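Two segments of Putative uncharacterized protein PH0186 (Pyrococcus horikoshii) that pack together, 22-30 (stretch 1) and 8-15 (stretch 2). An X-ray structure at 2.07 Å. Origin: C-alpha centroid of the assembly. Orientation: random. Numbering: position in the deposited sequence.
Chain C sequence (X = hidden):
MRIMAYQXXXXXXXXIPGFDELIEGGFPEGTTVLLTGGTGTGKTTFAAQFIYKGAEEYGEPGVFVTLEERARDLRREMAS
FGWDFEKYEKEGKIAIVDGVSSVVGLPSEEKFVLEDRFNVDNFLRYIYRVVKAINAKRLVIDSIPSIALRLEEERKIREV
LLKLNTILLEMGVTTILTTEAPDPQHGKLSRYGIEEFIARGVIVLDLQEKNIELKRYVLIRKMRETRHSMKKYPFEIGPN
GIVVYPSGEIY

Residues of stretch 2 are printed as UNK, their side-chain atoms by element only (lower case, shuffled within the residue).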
# COMPACT_ATOMS: atom_id res chain seq x y z
N LEU C 22 27.42 24.58 -5.38
CA LEU C 22 26.35 23.81 -6.01
C LEU C 22 25.16 24.68 -6.37
O LEU C 22 24.31 24.26 -7.14
CB LEU C 22 25.91 22.63 -5.10
CG LEU C 22 27.01 21.70 -4.57
CD1 LEU C 22 26.51 20.55 -3.78
CD2 LEU C 22 27.86 21.20 -5.70
N ILE C 23 25.07 25.89 -5.81
CA ILE C 23 23.90 26.73 -5.93
C ILE C 23 24.28 28.20 -6.20
O ILE C 23 23.64 29.13 -5.71
CB ILE C 23 22.98 26.59 -4.66
CG1 ILE C 23 23.76 26.78 -3.38
CG2 ILE C 23 22.37 25.24 -4.63
CD1 ILE C 23 22.93 27.21 -2.18
N GLU C 24 25.30 28.35 -7.05
CA GLU C 24 25.82 29.61 -7.58
C GLU C 24 26.18 30.62 -6.50
O GLU C 24 25.95 31.79 -6.66
CB GLU C 24 24.83 30.20 -8.59
CG GLU C 24 24.60 29.41 -9.88
CD GLU C 24 23.71 30.20 -10.85
OE1 GLU C 24 24.15 31.26 -11.35
OE2 GLU C 24 22.54 29.83 -11.07
N GLY C 25 26.74 30.16 -5.39
CA GLY C 25 27.21 31.02 -4.31
C GLY C 25 26.33 31.05 -3.06
O GLY C 25 26.73 31.60 -2.04
N GLY C 26 25.14 30.46 -3.09
CA GLY C 26 24.26 30.53 -1.91
C GLY C 26 22.81 30.57 -2.23
O GLY C 26 22.46 30.52 -3.41
N PHE C 27 21.95 30.58 -1.20
CA PHE C 27 20.51 30.61 -1.38
C PHE C 27 20.03 32.02 -1.78
O PHE C 27 20.35 32.99 -1.08
CB PHE C 27 19.76 30.26 -0.09
CG PHE C 27 20.18 28.99 0.55
CD1 PHE C 27 19.84 27.76 -0.02
CD2 PHE C 27 20.84 29.01 1.77
CE1 PHE C 27 20.17 26.56 0.61
CE2 PHE C 27 21.18 27.77 2.41
CZ PHE C 27 20.85 26.56 1.80
N PRO C 28 19.19 32.14 -2.82
CA PRO C 28 18.54 33.43 -3.08
C PRO C 28 17.91 33.93 -1.80
O PRO C 28 17.13 33.22 -1.12
CB PRO C 28 17.48 33.12 -4.14
CG PRO C 28 17.87 31.86 -4.81
CD PRO C 28 18.77 31.10 -3.80
N GLU C 29 18.20 35.18 -1.47
CA GLU C 29 17.62 35.84 -0.31
C GLU C 29 16.10 35.74 -0.31
O GLU C 29 15.44 35.95 -1.31
CB GLU C 29 18.12 37.33 -0.28
CG GLU C 29 17.74 38.10 0.97
CD GLU C 29 18.37 39.51 1.05
OE1 GLU C 29 19.13 39.92 0.12
OE2 GLU C 29 18.11 40.21 2.07
N GLY C 30 15.52 35.41 0.83
CA GLY C 30 14.08 35.33 0.94
C GLY C 30 13.50 33.92 0.68
O GLY C 30 12.30 33.72 0.90
N UNK C 8 20.08 40.70 -10.58
CA UNK C 8 21.30 40.08 -9.94
C UNK C 8 20.99 39.59 -8.50
O UNK C 8 21.00 40.37 -7.54
c UNK C 8 22.34 41.22 -9.95
c UNK C 8 21.55 42.44 -10.20
c UNK C 8 20.38 42.05 -11.10
N UNK C 9 20.69 38.29 -8.38
CA UNK C 9 20.08 37.80 -7.15
C UNK C 9 21.07 37.88 -5.98
O UNK C 9 22.23 37.57 -6.14
c UNK C 9 19.58 36.33 -7.33
c UNK C 9 20.76 35.36 -7.48
c UNK C 9 18.68 35.90 -6.17
N UNK C 10 20.60 38.37 -4.84
CA UNK C 10 21.40 38.42 -3.60
C UNK C 10 21.42 37.00 -2.99
O UNK C 10 20.37 36.40 -2.84
c UNK C 10 20.74 39.38 -2.57
n UNK C 10 19.49 42.11 -1.48
n UNK C 10 17.26 42.62 -1.01
c UNK C 10 21.52 40.65 -2.11
c UNK C 10 20.71 42.01 -2.31
n UNK C 10 18.11 43.15 -3.08
c UNK C 10 18.29 42.62 -1.87
N UNK C 11 22.61 36.51 -2.62
CA UNK C 11 22.79 35.15 -2.15
C UNK C 11 23.27 35.00 -0.70
O UNK C 11 24.24 35.61 -0.24
c UNK C 11 23.62 33.14 -5.36
n UNK C 11 22.86 33.06 -6.63
n UNK C 11 21.28 32.24 -8.05
n UNK C 11 21.46 31.34 -5.96
c UNK C 11 21.87 32.22 -6.88
c UNK C 11 23.69 34.36 -3.13
c UNK C 11 22.93 34.04 -4.42
N UNK C 12 22.61 34.10 0.01
CA UNK C 12 22.91 33.87 1.40
C UNK C 12 23.85 32.67 1.45
O UNK C 12 23.49 31.59 1.02
c UNK C 12 21.76 33.31 3.63
c UNK C 12 20.72 34.93 1.90
c UNK C 12 21.58 33.68 2.13
N UNK C 13 25.06 32.88 1.94
CA UNK C 13 26.09 31.82 2.06
C UNK C 13 25.68 30.78 3.10
O UNK C 13 25.28 31.13 4.20
c UNK C 13 28.82 32.98 0.39
n UNK C 13 30.59 31.14 -0.04
c UNK C 13 27.98 33.51 1.50
c UNK C 13 30.22 32.44 0.79
c UNK C 13 27.44 32.39 2.47
N UNK C 14 25.79 29.52 2.75
CA UNK C 14 25.07 28.48 3.48
C UNK C 14 25.75 28.27 4.80
O UNK C 14 25.14 27.97 5.76
o UNK C 14 26.36 26.63 2.62
c UNK C 14 25.06 27.15 2.72
N UNK C 15 27.05 28.44 4.81
CA UNK C 15 27.83 28.07 5.96
C UNK C 15 28.45 26.70 5.88
O UNK C 15 29.14 26.30 6.82

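Position 8 carries three carbons, and the chain they form closes back onto the backbone nitrogen. That ring makes it Pro-8; it touches nothing on stretch 1.

Position 9 has three carbons, one bearing the other two, directed toward stretch 1. One of the two outer carbons lies 3.6 Å from CB of Pro-28. A branch at CB with no further atoms is valine: in Val-9, CG2 is the atom that meets the proline ring.

At position 10, three carbons lead to a nitrogen and then to a carbon bearing two more nitrogens, a guanidinium. The chain nitrogen lies 2.7 Å from OE1 of Glu-29, in a salt bridge whose hydrogen bond is weak, at 128°. This is Arg-10, and its backbone O accepts from N of Glu-29 at 2.8 Å.

Position 11 repeats that atom count, but here the chain is nearly extended and runs along the turn of stretch 1. One terminal nitrogen donates to O of Gly-26 at 2.9 Å, near the guanidinium plane, while CB of Glu-24 lies over one face of that group. It is Arg-11, the residue with the most area covered in this contact. CD of Arg-11 lies 3.0 Å from O of Glu-24.

Position 12 shows three carbons branched at CB, on the same sheet face as Phe-27. One outer carbon lies 3.9 Å from CA of Glu-29. The backbone N donates to O of Phe-27 at 2.7 Å, and the backbone O accepts from N of Phe-27 at 2.9 Å. This is Val-12.

Position 13 has four carbons in a row ending in nitrogen. Its CB points away, yet the third carbon comes within 3.5 Å of O of Gly-25. This is Lys-13.

Position 14 holds one carbon and one oxygen, its CB 3.9 Å from CE2 of Phe-27: Ser-14.

Position 15 has no side-chain atoms and makes no contact: Gly-15, whose positive phi suits glycine.

The contact is a short antiparallel pairing beside a type I' turn from Ile-23 to Gly-26. Backbone hydrogen bonds set the register, and the side chains then sort by face, Phe-27 with Val-12 on one and Pro-28 with Arg-11 on the other. Gly-26 permits the close approach: a CB there would sit 2.4 Å from O of Val-12, and its own backbone angles already call for glycine. The rule is a glycine where the turn hands over to the strand, with a long arginine fastening the turn through O of Gly-26.

Stretch 2, residues 8-15: PVRRVKSG
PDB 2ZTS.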